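Chitinase (Paenibacillus sp. FPU-7, PDB 5GZT) probably catalyses the random endo-hydrolysis of the beta-1,4 linkages between N-acetylglucosamine units in chitin and chitodextrins. Local coordinates at residues A780-L788 / Y1116-L1125; K979-Y987 / T1089-K1099. All blocks are in the same frame, centred on the assembly; numbering follows the deposited sequence.

How the contacts relate
Both contacts lie in the second of two family 18 glycosidase domains, a TIM barrel. The centres of contact 1 and contact 2 are about 19 Å apart. Contact 1 joins the loop between strands 765-771 and 790-799, near the start of the domain, to the chain from the last barrel strand, 1110-1114, into helix 1123-1133. Strands 765-771 and 1110-1114 pair side by side, so this contact lies where the two ends of the barrel close on each other. Contact 2 is nested within that span and ties the loop after strand 964-967 to helix 1093-1106. The two helices are neighbours: L1124 of contact 1 packs on E1093 and L1096 of contact 2.

Contact 1: A780-L788 / Y1116-L1125; sequences AYKVDATKL and YSQDISGKLL
Two tyrosines, Y781 and Y1116, meet as nearly parallel rings slid so far past each other that they barely overlap, with planes at 26° and centroids 5.4 Å apart. Their rims do the touching, Y781 CE2 lying 3.4 Å from Y1116 CE1. With CG anti to the backbone N (chi1 -178°), Y781 reaches across to the turn at 1119-1122, where I1120 CA sits almost straight above the ring centre in a CH-pi contact. The I1120 methyl CG2 packs beside the inner end of the same ring. Y1116 is held differently: V783 CG2 lies over one of its faces, nearer the rim, and L788 CD1 meets its CE2. Its hydroxyl accepts an almost linear bond from the backbone, D784 N to Y1116 OH at 2.9 Å and 169°. Two waters meet at Y781 OH: one accepts from it and donates to the carbonyls of Y1116 and D1119, the other donates to it and also bonds Y1116 OH. L788 CD2 meets L1125 CD1 at 3.8 Å, the side chains crossing at about a right angle beside L766. D1119 braces the 1119-1122 turn from within: its OD1 accepts from S1121 N in an Asx turn and its OD2 from L1124 N. The TIM barrel's helix-free connection between its first two strands is thereby joined to the link between its last strand and last helix.

Contact 2: K979-Y987 / T1089-K1099; sequences KTAHQASVY and TYDDEESLKYK
The irregular loop 979-987 runs past the end of strand 1086-1089 and on to helix 1093-1106, with CA atoms nearest between H982 and T1089 (5.5 Å) and between V986 and K1099 (6.0 Å). T1089 turns OG1 toward the loop, placed anti to its own nitrogen (chi1 166°), and there accepts a nearly straight bond from Q983 N, 2.8 Å long at 172°. A water bridges the same OG1 to ND1 of H982, whose NE2 is hydrogen-bonded to D1069. Q983, bent at chi2, crosses the threonine at a slant, CG against OG1; NE2 makes a weak bond to T1089 O, and OE1 accepts a hydrogen bond from D971 N. K1099 stretches its extended chain to the loop and donates from NZ to A984 O at 2.8 Å, in the carbonyl plane on a lone pair. That ammonium also forms a salt bridge with D1091, NZ meeting the syn lone pair of OD2 at 2.7 Å, and a further bond to G1018 O. S1095 OG bonds to OD1 of D1091, which probably helps fix the carboxylate. V986 packs on the helix, its CB 3.9 Å from K1099 CG and its CG1 against Y1098 CB. D1092 and S1095 form a capping box. The loop after barrel strand 964-967 thus meets the chain where it leaves a small antiparallel sheet, an insertion as in many family 18 chitinases, and enters the capped helix.

Contact 1: A780-L788 / Y1116-L1125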
loop_
_atom_site.group_PDB
_atom_site.type_symbol
_atom_site.label_atom_id
_atom_site.label_comp_id
_atom_site.label_asym_id
_atom_site.label_seq_id
_atom_site.Cartn_x
_atom_site.Cartn_y
_atom_site.Cartn_z
ATOM N N ALA B 780 30.577 17.895 50.976
ATOM C CA ALA B 780 29.506 18.433 51.772
ATOM C C ALA B 780 28.239 17.618 51.473
ATOM O O ALA B 780 27.507 17.265 52.384
ATOM C CB ALA B 780 29.310 19.933 51.456
ATOM N N TYR B 781 28.054 17.224 50.225
ATOM C CA TYR B 781 26.926 16.306 49.849
ATOM C C TYR B 781 27.285 14.836 50.134
ATOM O O TYR B 781 28.319 14.325 49.664
ATOM C CB TYR B 781 26.613 16.510 48.376
ATOM C CG TYR B 781 25.458 15.672 47.890
ATOM C CD1 TYR B 781 24.206 15.751 48.506
ATOM C CD2 TYR B 781 25.613 14.797 46.808
ATOM C CE1 TYR B 781 23.134 14.985 48.056
ATOM C CE2 TYR B 781 24.540 14.038 46.349
ATOM C CZ TYR B 781 23.309 14.127 46.969
ATOM O OH TYR B 781 22.250 13.353 46.520
ATOM N N LYS B 782 26.480 14.200 50.971
ATOM C CA LYS B 782 26.722 12.878 51.473
ATOM C C LYS B 782 25.760 11.874 50.766
ATOM O O LYS B 782 24.768 12.260 50.170
ATOM C CB LYS B 782 26.462 12.810 52.940
ATOM C CG LYS B 782 27.372 13.604 53.861
ATOM C CD LYS B 782 28.849 13.478 53.524
ATOM C CE LYS B 782 29.660 14.339 54.498
ATOM N NZ LYS B 782 31.060 14.484 54.036
ATOM N N VAL B 783 26.086 10.604 50.880
ATOM C CA VAL B 783 25.299 9.504 50.348
ATOM C C VAL B 783 24.301 9.116 51.416
ATOM O O VAL B 783 24.673 8.896 52.564
ATOM C CB VAL B 783 26.184 8.288 49.994
ATOM C CG1 VAL B 783 25.315 7.075 49.684
ATOM C CG2 VAL B 783 27.103 8.634 48.833
ATOM N N ASP B 784 23.038 9.022 50.999
ATOM C CA ASP B 784 21.939 8.699 51.889
ATOM C C ASP B 784 21.627 7.229 51.666
ATOM O O ASP B 784 20.989 6.843 50.694
ATOM C CB ASP B 784 20.736 9.548 51.466
ATOM C CG ASP B 784 19.541 9.364 52.341
ATOM O OD1 ASP B 784 19.561 8.542 53.265
ATOM O OD2 ASP B 784 18.559 10.050 52.053
ATOM N N ALA B 785 22.094 6.410 52.577
ATOM C CA ALA B 785 22.076 4.975 52.443
ATOM C C ALA B 785 20.730 4.456 52.745
ATOM O O ALA B 785 20.520 3.329 52.472
ATOM C CB ALA B 785 23.098 4.349 53.395
ATOM N N THR B 786 19.820 5.265 53.336
ATOM C CA THR B 786 18.441 4.846 53.541
ATOM C C THR B 786 17.616 4.756 52.240
ATOM O O THR B 786 16.565 4.133 52.219
ATOM C CB THR B 786 17.675 5.765 54.537
ATOM O OG1 THR B 786 17.649 7.109 54.026
ATOM C CG2 THR B 786 18.356 5.779 55.852
ATOM N N LYS B 787 18.057 5.439 51.202
ATOM C CA LYS B 787 17.392 5.482 49.931
ATOM C C LYS B 787 17.998 4.535 48.903
ATOM O O LYS B 787 17.342 4.233 47.954
ATOM C CB LYS B 787 17.407 6.867 49.394
ATOM C CG LYS B 787 16.380 7.754 50.159
ATOM C CD LYS B 787 16.256 9.154 49.587
ATOM C CE LYS B 787 15.224 9.964 50.356
ATOM N NZ LYS B 787 15.604 9.904 51.785
ATOM N N LEU B 788 19.214 4.046 49.129
ATOM C CA LEU B 788 19.819 3.003 48.286
ATOM C C LEU B 788 19.683 1.628 48.866
ATOM O O LEU B 788 19.726 1.432 50.100
ATOM C CB LEU B 788 21.309 3.325 48.014
ATOM C CG LEU B 788 21.610 4.709 47.530
ATOM C CD1 LEU B 788 23.050 4.938 47.311
ATOM C CD2 LEU B 788 20.891 4.912 46.199
ATOM N N TYR B 1116 25.995 9.333 41.611
ATOM C CA TYR B 1116 25.529 9.972 42.827
ATOM C C TYR B 1116 25.993 11.458 42.926
ATOM O O TYR B 1116 25.286 12.266 43.495
ATOM C CB TYR B 1116 26.010 9.244 44.060
ATOM C CG TYR B 1116 25.052 9.410 45.218
ATOM C CD1 TYR B 1116 25.059 10.562 46.044
ATOM C CD2 TYR B 1116 24.092 8.468 45.450
ATOM C CE1 TYR B 1116 24.129 10.711 47.102
ATOM C CE2 TYR B 1116 23.185 8.612 46.456
ATOM C CZ TYR B 1116 23.172 9.744 47.270
ATOM O OH TYR B 1116 22.234 9.760 48.269
ATOM N N SER B 1117 27.179 11.784 42.383
ATOM C CA SER B 1117 27.778 13.114 42.562
ATOM C C SER B 1117 27.075 14.178 41.704
ATOM O O SER B 1117 27.294 15.382 41.931
ATOM C CB SER B 1117 29.249 13.066 42.202
ATOM O OG SER B 1117 29.404 12.877 40.784
ATOM N N GLN B 1118 26.241 13.752 40.720
ATOM C CA GLN B 1118 25.841 14.660 39.650
ATOM C C GLN B 1118 24.587 15.465 39.968
ATOM O O GLN B 1118 24.201 16.263 39.118
ATOM C CB GLN B 1118 25.743 13.938 38.302
ATOM C CG GLN B 1118 27.060 13.339 37.875
ATOM C CD GLN B 1118 26.939 12.547 36.596
ATOM O OE1 GLN B 1118 25.939 11.824 36.365
ATOM N NE2 GLN B 1118 27.911 12.722 35.717
ATOM N N ASP B 1119 24.015 15.298 41.178
ATOM C CA ASP B 1119 22.801 15.964 41.632
ATOM C C ASP B 1119 22.864 16.102 43.136
ATOM O O ASP B 1119 22.291 15.272 43.900
ATOM C CB ASP B 1119 21.470 15.285 41.235
ATOM C CG ASP B 1119 20.266 15.946 41.951
ATOM O OD1 ASP B 1119 20.379 17.194 42.187
ATOM O OD2 ASP B 1119 19.253 15.261 42.341
ATOM N N ILE B 1120 23.485 17.214 43.578
ATOM C CA ILE B 1120 23.672 17.478 45.023
ATOM C C ILE B 1120 22.349 17.901 45.716
ATOM O O ILE B 1120 22.317 18.029 46.942
ATOM C CB ILE B 1120 24.794 18.502 45.327
ATOM C CG1 ILE B 1120 24.514 19.876 44.623
ATOM C CG2 ILE B 1120 26.134 17.936 44.890
ATOM C CD1 ILE B 1120 25.088 21.107 45.318
ATOM N N SER B 1121 21.254 17.980 44.955
ATOM C CA SER B 1121 19.937 18.245 45.520
ATOM C C SER B 1121 19.253 17.061 46.109
ATOM O O SER B 1121 18.339 17.236 46.876
ATOM C CB SER B 1121 19.013 18.889 44.465
ATOM O OG SER B 1121 18.451 17.946 43.518
ATOM N N GLY B 1122 19.627 15.823 45.728
ATOM C CA GLY B 1122 18.895 14.659 46.212
ATOM C C GLY B 1122 17.538 14.458 45.531
ATOM O O GLY B 1122 16.873 13.446 45.803
ATOM N N LYS B 1123 17.167 15.336 44.612
ATOM C CA LYS B 1123 15.861 15.252 43.997
ATOM C C LYS B 1123 15.741 14.133 42.952
ATOM O O LYS B 1123 14.678 13.543 42.879
ATOM C CB LYS B 1123 15.463 16.569 43.318
ATOM C CG LYS B 1123 15.239 17.730 44.303
ATOM C CD LYS B 1123 14.760 18.997 43.586
ATOM C CE LYS B 1123 14.480 20.090 44.614
ATOM N NZ LYS B 1123 13.465 21.030 44.067
ATOM N N LEU B 1124 16.773 13.926 42.131
ATOM C CA LEU B 1124 16.755 12.826 41.134
ATOM C C LEU B 1124 16.567 11.478 41.843
ATOM O O LEU B 1124 15.601 10.687 41.537
ATOM C CB LEU B 1124 17.949 12.909 40.171
ATOM C CG LEU B 1124 17.966 14.174 39.296
ATOM C CD1 LEU B 1124 18.956 14.091 38.134
ATOM C CD2 LEU B 1124 16.589 14.532 38.699
ATOM N N LEU B 1125 17.341 11.269 42.889
ATOM C CA LEU B 1125 17.257 10.037 43.693
ATOM C C LEU B 1125 15.920 9.970 44.386
ATOM O O LEU B 1125 15.265 8.914 44.375
ATOM C CB LEU B 1125 18.395 9.949 44.682
ATOM C CG LEU B 1125 18.322 8.909 45.770
ATOM C CD1 LEU B 1125 18.254 7.514 45.192
ATOM C CD2 LEU B 1125 19.519 9.030 46.686
HETATM O O HOH W 1 22.429 12.523 44.010
HETATM O O HOH W 2 21.178 12.274 48.795
#

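Contact 2: K979-Y987 / T1089-K1099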
loop_
_atom_site.group_PDB
_atom_site.type_symbol
_atom_site.label_atom_id
_atom_site.label_comp_id
_atom_site.label_asym_id
_atom_site.label_seq_id
_atom_site.Cartn_x
_atom_site.Cartn_y
_atom_site.Cartn_z
ATOM N N LYS B 979 21.949 15.201 14.209
ATOM C CA LYS B 979 20.527 15.330 14.345
ATOM C C LYS B 979 20.151 15.136 15.807
ATOM O O LYS B 979 20.759 14.355 16.513
ATOM C CB LYS B 979 19.880 14.291 13.455
ATOM C CG LYS B 979 18.420 14.593 13.220
ATOM C CD LYS B 979 17.832 13.814 12.040
ATOM C CE LYS B 979 18.395 14.328 10.712
ATOM N NZ LYS B 979 17.584 13.972 9.518
ATOM N N THR B 980 19.181 15.880 16.295
ATOM C CA THR B 980 18.859 15.827 17.707
ATOM C C THR B 980 17.881 14.638 17.972
ATOM O O THR B 980 17.166 14.160 17.052
ATOM C CB THR B 980 18.215 17.123 18.203
ATOM O OG1 THR B 980 16.896 17.238 17.632
ATOM C CG2 THR B 980 19.105 18.325 17.855
ATOM N N ALA B 981 17.811 14.246 19.249
ATOM C CA ALA B 981 16.981 13.098 19.700
ATOM C C ALA B 981 17.185 12.849 21.194
ATOM O O ALA B 981 17.978 13.564 21.862
ATOM C CB ALA B 981 17.266 11.841 18.861
ATOM N N HIS B 982 16.400 11.896 21.753
ATOM C CA HIS B 982 16.426 11.689 23.196
ATOM C C HIS B 982 17.560 10.688 23.501
ATOM O O HIS B 982 17.634 9.585 22.853
ATOM C CB HIS B 982 15.138 11.096 23.639
ATOM C CG HIS B 982 13.950 11.972 23.396
ATOM N ND1 HIS B 982 13.788 13.198 24.010
ATOM C CD2 HIS B 982 12.822 11.754 22.670
ATOM C CE1 HIS B 982 12.642 13.726 23.629
ATOM N NE2 HIS B 982 12.019 12.855 22.850
ATOM N N GLN B 983 18.451 11.118 24.374
ATOM C CA GLN B 983 19.633 10.288 24.782
ATOM C C GLN B 983 19.302 9.197 25.809
ATOM O O GLN B 983 20.061 8.240 25.914
ATOM C CB GLN B 983 20.790 11.142 25.302
ATOM C CG GLN B 983 20.585 11.859 26.645
ATOM C CD GLN B 983 21.495 11.383 27.790
ATOM O OE1 GLN B 983 22.118 10.256 27.750
ATOM N NE2 GLN B 983 21.531 12.191 28.844
ATOM N N ALA B 984 18.169 9.326 26.498
ATOM C CA ALA B 984 17.815 8.482 27.615
ATOM C C ALA B 984 16.321 8.164 27.747
ATOM O O ALA B 984 15.847 7.796 28.834
ATOM C CB ALA B 984 18.285 9.151 28.878
ATOM N N SER B 985 15.563 8.260 26.656
ATOM C CA SER B 985 14.098 8.197 26.800
ATOM C C SER B 985 13.605 6.830 27.248
ATOM O O SER B 985 14.044 5.793 26.701
ATOM C CB SER B 985 13.412 8.547 25.488
ATOM O OG SER B 985 13.832 7.711 24.438
ATOM N N VAL B 986 12.654 6.825 28.174
ATOM C CA VAL B 986 12.067 5.593 28.640
ATOM C C VAL B 986 11.205 4.860 27.603
ATOM O O VAL B 986 11.378 3.614 27.485
ATOM C CB VAL B 986 11.428 5.736 30.007
ATOM C CG1 VAL B 986 10.588 6.992 30.130
ATOM C CG2 VAL B 986 10.640 4.494 30.391
ATOM N N TYR B 987 10.418 5.580 26.779
ATOM C CA TYR B 987 9.795 5.008 25.578
ATOM C C TYR B 987 10.282 5.646 24.285
ATOM O O TYR B 987 10.936 6.716 24.278
ATOM C CB TYR B 987 8.244 5.048 25.696
ATOM C CG TYR B 987 7.671 4.373 26.964
ATOM C CD1 TYR B 987 7.387 3.011 27.035
ATOM C CD2 TYR B 987 7.362 5.114 28.040
ATOM C CE1 TYR B 987 6.831 2.419 28.219
ATOM C CE2 TYR B 987 6.857 4.553 29.192
ATOM C CZ TYR B 987 6.602 3.211 29.292
ATOM O OH TYR B 987 6.088 2.748 30.549
ATOM N N THR B 1089 19.087 17.042 26.066
ATOM C CA THR B 1089 18.332 15.811 26.363
ATOM C C THR B 1089 18.915 15.184 27.595
ATOM O O THR B 1089 20.153 15.023 27.707
ATOM C CB THR B 1089 18.349 14.860 25.174
ATOM O OG1 THR B 1089 17.899 13.564 25.568
ATOM C CG2 THR B 1089 19.734 14.795 24.485
ATOM N N TYR B 1090 18.036 14.908 28.539
ATOM C CA TYR B 1090 18.454 14.556 29.884
ATOM C C TYR B 1090 17.368 13.747 30.584
ATOM O O TYR B 1090 16.256 13.611 29.987
ATOM C CB TYR B 1090 18.828 15.832 30.681
ATOM C CG TYR B 1090 17.700 16.780 30.970
ATOM C CD1 TYR B 1090 17.088 17.531 29.944
ATOM C CD2 TYR B 1090 17.244 16.957 32.247
ATOM C CE1 TYR B 1090 16.026 18.383 30.214
ATOM C CE2 TYR B 1090 16.197 17.852 32.543
ATOM C CZ TYR B 1090 15.585 18.563 31.531
ATOM O OH TYR B 1090 14.523 19.400 31.858
ATOM N N ASP B 1091 17.653 13.213 31.802
ATOM C CA ASP B 1091 16.618 12.678 32.691
ATOM C C ASP B 1091 16.317 13.690 33.741
ATOM O O ASP B 1091 17.240 14.243 34.274
ATOM C CB ASP B 1091 17.041 11.368 33.472
ATOM C CG ASP B 1091 16.723 10.074 32.714
ATOM O OD1 ASP B 1091 15.644 10.025 32.061
ATOM O OD2 ASP B 1091 17.632 9.171 32.669
ATOM N N ASP B 1092 15.049 13.797 34.154
ATOM C CA ASP B 1092 14.666 14.637 35.317
ATOM C C ASP B 1092 13.804 13.899 36.281
ATOM O O ASP B 1092 13.684 12.653 36.168
ATOM C CB ASP B 1092 14.026 15.980 34.871
ATOM C CG ASP B 1092 12.578 15.834 34.360
ATOM O OD1 ASP B 1092 12.066 14.681 34.253
ATOM O OD2 ASP B 1092 11.996 16.904 34.025
ATOM N N GLU B 1093 13.194 14.600 37.237
ATOM C CA GLU B 1093 12.392 13.892 38.201
ATOM C C GLU B 1093 11.206 13.147 37.611
ATOM O O GLU B 1093 10.811 12.100 38.138
ATOM C CB GLU B 1093 11.881 14.786 39.324
ATOM C CG GLU B 1093 12.941 15.366 40.225
ATOM C CD GLU B 1093 12.467 16.708 40.760
ATOM O OE1 GLU B 1093 12.568 17.660 40.001
ATOM O OE2 GLU B 1093 11.956 16.779 41.871
ATOM N N GLU B 1094 10.642 13.663 36.537
ATOM C CA GLU B 1094 9.482 13.066 35.932
ATOM C C GLU B 1094 9.911 11.830 35.134
ATOM O O GLU B 1094 9.267 10.766 35.175
ATOM C CB GLU B 1094 8.776 14.074 34.960
ATOM C CG GLU B 1094 7.255 13.869 34.980
ATOM C CD GLU B 1094 6.457 14.629 33.923
ATOM O OE1 GLU B 1094 6.995 15.579 33.317
ATOM O OE2 GLU B 1094 5.307 14.193 33.631
ATOM N N SER B 1095 10.933 11.968 34.314
ATOM C CA SER B 1095 11.346 10.821 33.521
ATOM C C SER B 1095 11.856 9.678 34.422
ATOM O O SER B 1095 11.606 8.525 34.125
ATOM C CB SER B 1095 12.343 11.166 32.460
ATOM O OG SER B 1095 13.586 11.548 33.011
ATOM N N LEU B 1096 12.465 9.995 35.562
ATOM C CA LEU B 1096 12.976 8.935 36.432
ATOM C C LEU B 1096 11.844 8.245 37.147
ATOM O O LEU B 1096 11.884 7.033 37.362
ATOM C CB LEU B 1096 14.008 9.464 37.439
ATOM C CG LEU B 1096 15.266 9.899 36.729
ATOM C CD1 LEU B 1096 16.149 10.712 37.684
ATOM C CD2 LEU B 1096 16.080 8.739 36.229
ATOM N N LYS B 1097 10.784 8.992 37.461
ATOM C CA LYS B 1097 9.567 8.374 37.970
ATOM C C LYS B 1097 9.063 7.381 36.988
ATOM O O LYS B 1097 8.699 6.235 37.392
ATOM C CB LYS B 1097 8.482 9.383 38.271
ATOM C CG LYS B 1097 7.146 8.780 38.630
ATOM C CD LYS B 1097 6.237 9.822 39.246
ATOM C CE LYS B 1097 5.018 10.080 38.414
ATOM N NZ LYS B 1097 5.395 10.843 37.194
ATOM N N TYR B 1098 8.979 7.764 35.721
ATOM C CA TYR B 1098 8.457 6.825 34.749
ATOM C C TYR B 1098 9.402 5.559 34.541
ATOM O O TYR B 1098 8.911 4.515 34.190
ATOM C CB TYR B 1098 8.217 7.514 33.434
ATOM C CG TYR B 1098 6.882 8.285 33.373
ATOM C CD1 TYR B 1098 5.736 7.649 33.045
ATOM C CD2 TYR B 1098 6.830 9.654 33.571
ATOM C CE1 TYR B 1098 4.523 8.338 32.988
ATOM C CE2 TYR B 1098 5.624 10.373 33.549
ATOM C CZ TYR B 1098 4.482 9.707 33.219
ATOM O OH TYR B 1098 3.301 10.339 33.127
ATOM N N LYS B 1099 10.732 5.735 34.646
ATOM C CA LYS B 1099 11.714 4.585 34.589
ATOM C C LYS B 1099 11.433 3.632 35.720
ATOM O O LYS B 1099 11.388 2.432 35.514
ATOM C CB LYS B 1099 13.134 5.094 34.654
ATOM C CG LYS B 1099 13.499 5.702 33.292
ATOM C CD LYS B 1099 14.938 6.167 33.184
ATOM C CE LYS B 1099 15.182 6.571 31.728
ATOM N NZ LYS B 1099 16.577 6.985 31.464
HETATM O O HOH W 3 15.300 13.804 26.142
#